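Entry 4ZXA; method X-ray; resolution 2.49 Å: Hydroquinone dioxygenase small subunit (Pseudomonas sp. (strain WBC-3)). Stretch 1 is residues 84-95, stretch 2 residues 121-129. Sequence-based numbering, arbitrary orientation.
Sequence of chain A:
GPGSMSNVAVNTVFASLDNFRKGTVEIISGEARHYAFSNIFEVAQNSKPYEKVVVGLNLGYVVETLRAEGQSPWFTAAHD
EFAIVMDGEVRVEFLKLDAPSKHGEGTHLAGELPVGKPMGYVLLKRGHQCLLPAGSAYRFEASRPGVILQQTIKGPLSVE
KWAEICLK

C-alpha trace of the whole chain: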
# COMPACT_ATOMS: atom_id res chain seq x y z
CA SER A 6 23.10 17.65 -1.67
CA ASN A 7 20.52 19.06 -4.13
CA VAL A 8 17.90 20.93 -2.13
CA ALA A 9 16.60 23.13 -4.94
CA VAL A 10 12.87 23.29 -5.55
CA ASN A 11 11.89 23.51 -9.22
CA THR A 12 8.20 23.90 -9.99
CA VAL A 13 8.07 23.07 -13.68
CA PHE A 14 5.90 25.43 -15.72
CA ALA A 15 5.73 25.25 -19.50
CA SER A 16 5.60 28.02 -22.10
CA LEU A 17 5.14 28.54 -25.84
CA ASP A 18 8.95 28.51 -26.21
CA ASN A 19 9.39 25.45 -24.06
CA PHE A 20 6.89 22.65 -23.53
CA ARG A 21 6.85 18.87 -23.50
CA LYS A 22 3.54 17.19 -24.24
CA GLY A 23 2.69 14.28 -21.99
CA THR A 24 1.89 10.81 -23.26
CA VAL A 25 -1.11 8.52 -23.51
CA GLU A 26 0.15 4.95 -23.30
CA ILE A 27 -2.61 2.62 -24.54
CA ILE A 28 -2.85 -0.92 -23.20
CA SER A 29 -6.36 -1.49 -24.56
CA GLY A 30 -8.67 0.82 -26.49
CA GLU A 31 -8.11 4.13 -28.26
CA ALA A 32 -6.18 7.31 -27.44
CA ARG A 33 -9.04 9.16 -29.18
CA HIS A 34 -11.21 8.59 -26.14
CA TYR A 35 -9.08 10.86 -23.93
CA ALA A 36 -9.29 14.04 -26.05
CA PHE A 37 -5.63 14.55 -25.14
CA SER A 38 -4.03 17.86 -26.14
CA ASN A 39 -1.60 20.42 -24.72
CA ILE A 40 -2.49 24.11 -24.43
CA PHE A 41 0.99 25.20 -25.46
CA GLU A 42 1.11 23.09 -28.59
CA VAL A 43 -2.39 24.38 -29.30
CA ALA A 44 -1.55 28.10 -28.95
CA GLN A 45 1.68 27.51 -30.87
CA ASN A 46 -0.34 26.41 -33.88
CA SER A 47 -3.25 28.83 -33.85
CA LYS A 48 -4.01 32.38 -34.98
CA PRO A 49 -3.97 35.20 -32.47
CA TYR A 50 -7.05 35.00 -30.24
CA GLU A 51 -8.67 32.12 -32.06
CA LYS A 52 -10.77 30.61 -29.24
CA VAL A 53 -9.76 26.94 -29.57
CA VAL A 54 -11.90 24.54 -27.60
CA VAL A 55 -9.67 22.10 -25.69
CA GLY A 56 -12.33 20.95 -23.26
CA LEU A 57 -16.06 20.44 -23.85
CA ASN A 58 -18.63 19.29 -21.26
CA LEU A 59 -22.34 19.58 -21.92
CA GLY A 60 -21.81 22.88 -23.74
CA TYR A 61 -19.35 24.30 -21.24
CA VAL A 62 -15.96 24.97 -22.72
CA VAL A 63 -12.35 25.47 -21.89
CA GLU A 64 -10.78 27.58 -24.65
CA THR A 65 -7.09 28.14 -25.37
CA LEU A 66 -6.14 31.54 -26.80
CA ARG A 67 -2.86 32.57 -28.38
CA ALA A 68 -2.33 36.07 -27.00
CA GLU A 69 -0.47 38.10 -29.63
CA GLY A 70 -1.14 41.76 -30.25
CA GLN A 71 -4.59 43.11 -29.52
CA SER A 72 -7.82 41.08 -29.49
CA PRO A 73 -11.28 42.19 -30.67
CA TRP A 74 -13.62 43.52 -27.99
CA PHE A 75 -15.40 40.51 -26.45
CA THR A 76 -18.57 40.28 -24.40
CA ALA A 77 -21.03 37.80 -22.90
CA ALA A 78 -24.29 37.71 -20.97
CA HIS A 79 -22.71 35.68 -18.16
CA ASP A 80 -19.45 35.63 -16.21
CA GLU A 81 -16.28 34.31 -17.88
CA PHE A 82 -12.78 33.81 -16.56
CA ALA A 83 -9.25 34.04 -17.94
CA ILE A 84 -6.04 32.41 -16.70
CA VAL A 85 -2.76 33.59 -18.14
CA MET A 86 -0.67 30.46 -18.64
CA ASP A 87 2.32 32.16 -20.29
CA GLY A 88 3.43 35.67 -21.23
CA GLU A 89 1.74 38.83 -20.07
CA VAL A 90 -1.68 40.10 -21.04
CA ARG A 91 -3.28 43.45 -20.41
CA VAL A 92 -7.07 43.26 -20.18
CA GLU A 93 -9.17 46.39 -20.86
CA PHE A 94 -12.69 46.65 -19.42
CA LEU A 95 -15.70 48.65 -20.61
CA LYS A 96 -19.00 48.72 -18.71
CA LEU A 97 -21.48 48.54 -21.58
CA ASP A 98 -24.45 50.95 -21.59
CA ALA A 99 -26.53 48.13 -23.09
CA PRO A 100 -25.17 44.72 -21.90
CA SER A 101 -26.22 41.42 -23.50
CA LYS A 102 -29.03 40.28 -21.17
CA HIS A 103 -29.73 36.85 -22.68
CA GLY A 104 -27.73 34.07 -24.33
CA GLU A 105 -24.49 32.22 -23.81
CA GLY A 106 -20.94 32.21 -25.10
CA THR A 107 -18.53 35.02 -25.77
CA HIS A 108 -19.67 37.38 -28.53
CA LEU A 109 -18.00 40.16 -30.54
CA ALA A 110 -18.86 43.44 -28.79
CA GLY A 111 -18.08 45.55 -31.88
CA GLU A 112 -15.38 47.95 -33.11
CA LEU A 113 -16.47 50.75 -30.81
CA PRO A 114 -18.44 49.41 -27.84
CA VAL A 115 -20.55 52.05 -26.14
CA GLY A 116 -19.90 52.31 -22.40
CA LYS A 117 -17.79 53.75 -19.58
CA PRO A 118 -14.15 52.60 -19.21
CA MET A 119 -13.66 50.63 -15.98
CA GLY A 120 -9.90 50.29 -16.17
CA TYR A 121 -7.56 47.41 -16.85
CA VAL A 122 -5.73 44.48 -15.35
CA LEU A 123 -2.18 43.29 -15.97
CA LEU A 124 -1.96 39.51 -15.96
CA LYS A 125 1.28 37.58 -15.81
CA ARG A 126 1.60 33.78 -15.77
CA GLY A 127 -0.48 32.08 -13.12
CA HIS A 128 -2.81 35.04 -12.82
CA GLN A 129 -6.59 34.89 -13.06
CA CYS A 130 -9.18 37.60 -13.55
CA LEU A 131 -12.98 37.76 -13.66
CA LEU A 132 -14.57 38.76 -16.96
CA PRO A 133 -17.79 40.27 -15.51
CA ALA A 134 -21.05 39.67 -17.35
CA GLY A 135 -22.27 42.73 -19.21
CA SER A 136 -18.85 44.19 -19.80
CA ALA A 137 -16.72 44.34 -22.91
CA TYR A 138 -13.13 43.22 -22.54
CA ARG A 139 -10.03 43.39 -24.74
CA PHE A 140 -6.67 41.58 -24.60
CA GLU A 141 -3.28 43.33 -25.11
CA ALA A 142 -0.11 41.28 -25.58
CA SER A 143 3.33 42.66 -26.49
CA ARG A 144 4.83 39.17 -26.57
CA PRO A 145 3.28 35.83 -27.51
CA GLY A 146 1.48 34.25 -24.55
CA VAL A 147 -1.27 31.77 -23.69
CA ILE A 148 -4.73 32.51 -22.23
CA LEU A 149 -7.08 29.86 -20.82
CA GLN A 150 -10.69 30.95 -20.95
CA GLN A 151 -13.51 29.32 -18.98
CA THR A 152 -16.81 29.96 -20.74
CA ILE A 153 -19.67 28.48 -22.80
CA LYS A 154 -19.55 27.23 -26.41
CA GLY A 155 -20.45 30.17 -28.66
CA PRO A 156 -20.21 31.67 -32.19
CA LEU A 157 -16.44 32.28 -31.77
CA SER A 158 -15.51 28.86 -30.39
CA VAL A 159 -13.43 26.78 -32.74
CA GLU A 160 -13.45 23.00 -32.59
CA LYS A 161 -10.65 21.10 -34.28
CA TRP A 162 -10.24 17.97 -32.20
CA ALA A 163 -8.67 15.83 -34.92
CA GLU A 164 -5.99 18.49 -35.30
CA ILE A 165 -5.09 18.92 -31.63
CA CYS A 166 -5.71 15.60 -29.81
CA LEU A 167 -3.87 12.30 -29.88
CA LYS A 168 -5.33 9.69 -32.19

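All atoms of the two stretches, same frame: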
# COMPACT_ATOMS: atom_id res chain seq x y z
N ILE A 84 -7.31 32.72 -17.37
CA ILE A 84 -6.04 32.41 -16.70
C ILE A 84 -4.90 32.60 -17.68
O ILE A 84 -4.88 31.99 -18.75
CB ILE A 84 -5.94 30.94 -16.26
CG1 ILE A 84 -7.26 30.45 -15.65
CG2 ILE A 84 -4.75 30.75 -15.31
CD1 ILE A 84 -7.34 30.70 -14.20
N VAL A 85 -3.94 33.43 -17.31
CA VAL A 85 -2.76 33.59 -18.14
C VAL A 85 -1.77 32.48 -17.85
O VAL A 85 -1.23 32.41 -16.75
CB VAL A 85 -2.10 34.95 -17.91
CG1 VAL A 85 -0.73 34.99 -18.59
CG2 VAL A 85 -3.01 36.05 -18.42
N MET A 86 -1.53 31.62 -18.83
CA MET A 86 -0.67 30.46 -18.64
C MET A 86 0.78 30.70 -19.09
O MET A 86 1.68 29.94 -18.74
CB MET A 86 -1.27 29.24 -19.34
CG MET A 86 -2.41 28.59 -18.56
SD MET A 86 -1.86 27.72 -17.07
CE MET A 86 -1.90 29.06 -15.88
N ASP A 87 1.00 31.75 -19.86
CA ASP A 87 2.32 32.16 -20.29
C ASP A 87 2.27 33.59 -20.85
O ASP A 87 1.27 34.02 -21.41
CB ASP A 87 2.86 31.21 -21.36
CG ASP A 87 4.25 31.59 -21.84
OD1 ASP A 87 5.04 32.13 -21.04
OD2 ASP A 87 4.55 31.34 -23.02
N GLY A 88 3.36 34.33 -20.68
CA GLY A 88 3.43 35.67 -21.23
C GLY A 88 2.77 36.66 -20.31
O GLY A 88 2.66 36.43 -19.10
N GLU A 89 2.32 37.77 -20.87
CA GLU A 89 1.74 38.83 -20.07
C GLU A 89 0.64 39.54 -20.84
O GLU A 89 0.87 40.12 -21.91
CB GLU A 89 2.84 39.79 -19.64
CG GLU A 89 2.40 40.92 -18.75
CD GLU A 89 3.58 41.65 -18.13
OE1 GLU A 89 3.39 42.78 -17.62
OE2 GLU A 89 4.71 41.08 -18.15
N VAL A 90 -0.58 39.49 -20.33
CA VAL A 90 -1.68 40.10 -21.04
C VAL A 90 -2.24 41.26 -20.25
O VAL A 90 -2.38 41.19 -19.03
CB VAL A 90 -2.79 39.08 -21.33
CG1 VAL A 90 -3.93 39.74 -22.08
CG2 VAL A 90 -2.23 37.91 -22.13
N ARG A 91 -2.54 42.33 -20.96
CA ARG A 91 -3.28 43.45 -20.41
C ARG A 91 -4.74 43.27 -20.82
O ARG A 91 -5.02 42.95 -21.98
CB ARG A 91 -2.71 44.76 -20.97
CG ARG A 91 -3.54 46.01 -20.70
CD ARG A 91 -2.83 47.26 -21.22
NE ARG A 91 -3.55 48.47 -20.84
CZ ARG A 91 -4.55 48.98 -21.56
NH1 ARG A 91 -4.91 48.37 -22.68
NH2 ARG A 91 -5.18 50.08 -21.16
N VAL A 92 -5.66 43.43 -19.88
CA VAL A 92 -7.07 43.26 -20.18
C VAL A 92 -7.82 44.57 -19.92
O VAL A 92 -7.85 45.04 -18.78
CB VAL A 92 -7.70 42.08 -19.35
CG1 VAL A 92 -9.14 41.80 -19.79
CG2 VAL A 92 -6.85 40.81 -19.47
N GLU A 93 -8.41 45.15 -20.97
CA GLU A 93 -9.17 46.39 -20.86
C GLU A 93 -10.65 46.11 -20.65
O GLU A 93 -11.21 45.25 -21.32
CB GLU A 93 -9.06 47.21 -22.15
CG GLU A 93 -7.73 47.88 -22.40
CD GLU A 93 -7.57 48.30 -23.86
OE1 GLU A 93 -8.43 49.05 -24.38
OE2 GLU A 93 -6.58 47.87 -24.49
N PHE A 94 -11.28 46.88 -19.76
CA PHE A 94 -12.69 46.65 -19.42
C PHE A 94 -13.58 47.86 -19.66
O PHE A 94 -13.34 48.94 -19.13
CB PHE A 94 -12.82 46.23 -17.95
CG PHE A 94 -12.23 44.89 -17.63
CD1 PHE A 94 -12.99 43.73 -17.76
CD2 PHE A 94 -10.92 44.78 -17.20
CE1 PHE A 94 -12.44 42.49 -17.46
CE2 PHE A 94 -10.36 43.55 -16.91
CZ PHE A 94 -11.12 42.40 -17.03
N LEU A 95 -14.64 47.66 -20.45
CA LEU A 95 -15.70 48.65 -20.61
C LEU A 95 -17.01 48.16 -19.99
O LEU A 95 -17.44 47.04 -20.26
CB LEU A 95 -15.97 48.88 -22.08
CG LEU A 95 -15.03 49.81 -22.82
CD1 LEU A 95 -15.38 49.78 -24.29
CD2 LEU A 95 -15.18 51.20 -22.22
N TYR A 121 -8.21 48.58 -16.28
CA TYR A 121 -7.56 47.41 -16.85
C TYR A 121 -6.83 46.60 -15.79
O TYR A 121 -6.60 47.06 -14.67
CB TYR A 121 -6.58 47.80 -17.95
CG TYR A 121 -5.43 48.64 -17.46
CD1 TYR A 121 -5.53 50.03 -17.43
CD2 TYR A 121 -4.24 48.06 -17.02
CE1 TYR A 121 -4.48 50.81 -16.98
CE2 TYR A 121 -3.19 48.84 -16.57
CZ TYR A 121 -3.31 50.21 -16.55
OH TYR A 121 -2.29 51.01 -16.11
N VAL A 122 -6.47 45.39 -16.19
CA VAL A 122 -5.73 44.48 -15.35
C VAL A 122 -4.49 44.03 -16.11
O VAL A 122 -4.51 43.89 -17.34
CB VAL A 122 -6.60 43.25 -14.96
CG1 VAL A 122 -5.77 42.24 -14.21
CG2 VAL A 122 -7.79 43.69 -14.14
N LEU A 123 -3.41 43.78 -15.38
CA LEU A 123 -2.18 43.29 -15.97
C LEU A 123 -1.84 41.89 -15.49
O LEU A 123 -1.35 41.71 -14.39
CB LEU A 123 -1.05 44.24 -15.64
CG LEU A 123 -0.58 44.95 -16.90
CD1 LEU A 123 0.10 46.28 -16.57
CD2 LEU A 123 0.34 43.96 -17.63
N LEU A 124 -2.11 40.91 -16.34
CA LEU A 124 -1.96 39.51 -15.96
C LEU A 124 -0.64 38.92 -16.42
O LEU A 124 -0.31 38.93 -17.61
CB LEU A 124 -3.11 38.67 -16.54
CG LEU A 124 -4.54 39.06 -16.14
CD1 LEU A 124 -5.57 38.23 -16.91
CD2 LEU A 124 -4.74 38.91 -14.63
N LYS A 125 0.12 38.38 -15.47
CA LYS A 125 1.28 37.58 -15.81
C LYS A 125 0.91 36.12 -15.57
O LYS A 125 -0.16 35.83 -15.05
CB LYS A 125 2.48 37.99 -14.97
CG LYS A 125 2.95 39.42 -15.21
CD LYS A 125 3.96 39.87 -14.15
CE LYS A 125 4.69 41.14 -14.59
NZ LYS A 125 5.06 42.00 -13.44
N ARG A 126 1.81 35.21 -15.97
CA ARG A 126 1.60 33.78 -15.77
C ARG A 126 1.10 33.38 -14.38
O ARG A 126 1.66 33.77 -13.35
CB ARG A 126 2.90 33.02 -16.04
CG ARG A 126 2.74 31.52 -15.83
CD ARG A 126 4.02 30.81 -16.15
NE ARG A 126 5.02 31.01 -15.11
CZ ARG A 126 6.32 30.74 -15.26
NH1 ARG A 126 6.78 30.28 -16.42
NH2 ARG A 126 7.14 30.95 -14.24
N GLY A 127 0.06 32.57 -14.36
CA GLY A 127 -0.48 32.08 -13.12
C GLY A 127 -1.55 32.99 -12.57
O GLY A 127 -2.12 32.72 -11.51
N HIS A 128 -1.82 34.08 -13.29
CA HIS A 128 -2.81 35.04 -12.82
C HIS A 128 -4.18 34.83 -13.45
O HIS A 128 -4.31 34.46 -14.62
CB HIS A 128 -2.33 36.47 -13.08
CG HIS A 128 -1.08 36.83 -12.33
ND1 HIS A 128 -0.36 37.97 -12.59
CD2 HIS A 128 -0.44 36.19 -11.33
CE1 HIS A 128 0.68 38.03 -11.77
NE2 HIS A 128 0.65 36.95 -11.00
N GLN A 129 -5.21 35.07 -12.64
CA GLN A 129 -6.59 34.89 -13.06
C GLN A 129 -7.35 36.21 -12.86
O GLN A 129 -7.12 36.95 -11.90
CB GLN A 129 -7.22 33.75 -12.24
CG GLN A 129 -8.69 33.45 -12.52
CD GLN A 129 -9.20 32.24 -11.73
OE1 GLN A 129 -8.63 31.15 -11.79
NE2 GLN A 129 -10.29 32.43 -10.98
O HOH W 1 4.64 35.88 -17.35

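Backbone hydrogen bonds between antiparallel strands provide the main polar link between the two stretches. Residues 89-95 and 121-125 run at 163° to one another, their axes approaching to 4.7 Å, and two reciprocal pairs join them. Val90 N donates to Leu124 O at 2.8 Å and Leu124 N returns a bond to Val90 O at 2.7 Å; Val92 N reaches Val122 O at 2.8 Å, answered by Val122 N to Val92 O at 3.0 Å. Between these pairs Arg91 faces Leu123 without backbone hydrogen bonds, and the short spacing there lets Arg91 CA lie 3.3 Å from Val122 O in a CA-H...O contact. Glu89 CA makes a similar approach to Leu124 O, at 3.2 Å.

At the other end, the bonding passes to a type II turn running from Lys125 to His128, closed by His128 N to Lys125 O at 3.0 Å. Val85 serves both sides of this corner: its N donates to His128 O at 2.9 Å, and its O accepts from Gly127 N at 2.7 Å. Gly127 suits the third position of the turn because its backbone angles (90°/0°) would jam a CB against the carbonyl oxygen of Arg126. Gly88 likewise adopts angles (83°/-155°) that call for glycine. Its carbonyl oxygen receives only a weak hydrogen bond from Arg126 N, at 3.5 Å, but a water reinforces the link, donating to Gly88 O at 2.7 Å and accepting from Arg126 N at 3.2 Å.

Alternation along the strands sorts the side chains onto two faces. Arg91, partly exposed, shares its face with Glu89, Glu93, Tyr121, Leu123 and Lys125. Its extended side chain (t at chi1 to chi3) lays the guanidinium over the ring face of Tyr121, with Arg91 CZ 4.6 Å from the ring centroid and 25° off the normal, a cation-pi arrangement. Tyr121 takes the p rotamer. The guanidinium also forms a salt bridge with Glu93 of its own strand, although the position of Arg91 NH1 is less certain. Nearby, Glu89 extends along Leu123, its OE1 3.3 Å from Leu123 CD2; the charge of Lys125 is close but beyond salt-bridge range, with Glu89 OE1 4.6 Å from Lys125 NZ.

The opposite face carries Val85, Val90, Val92, Val122 and Leu124, all buried. Leu124, in the m rotamer, is central to this apolar packing: its CB lies 3.2 Å from Val85 CG2, and its CD1 lies 3.9 Å from Val92 CG2. Beta-branched valines suit these extended positions, filling space close to the backbone, whereas leucine reaches between neighbours. Phe94 extends the packing toward the start of the second stretch; its CA-to-CB bond points sideways, but the ring comes nearer, placing Phe94 CE2 3.8 Å from Val122 CG2. Together the two stretches bury 878 Å², summed over both sides.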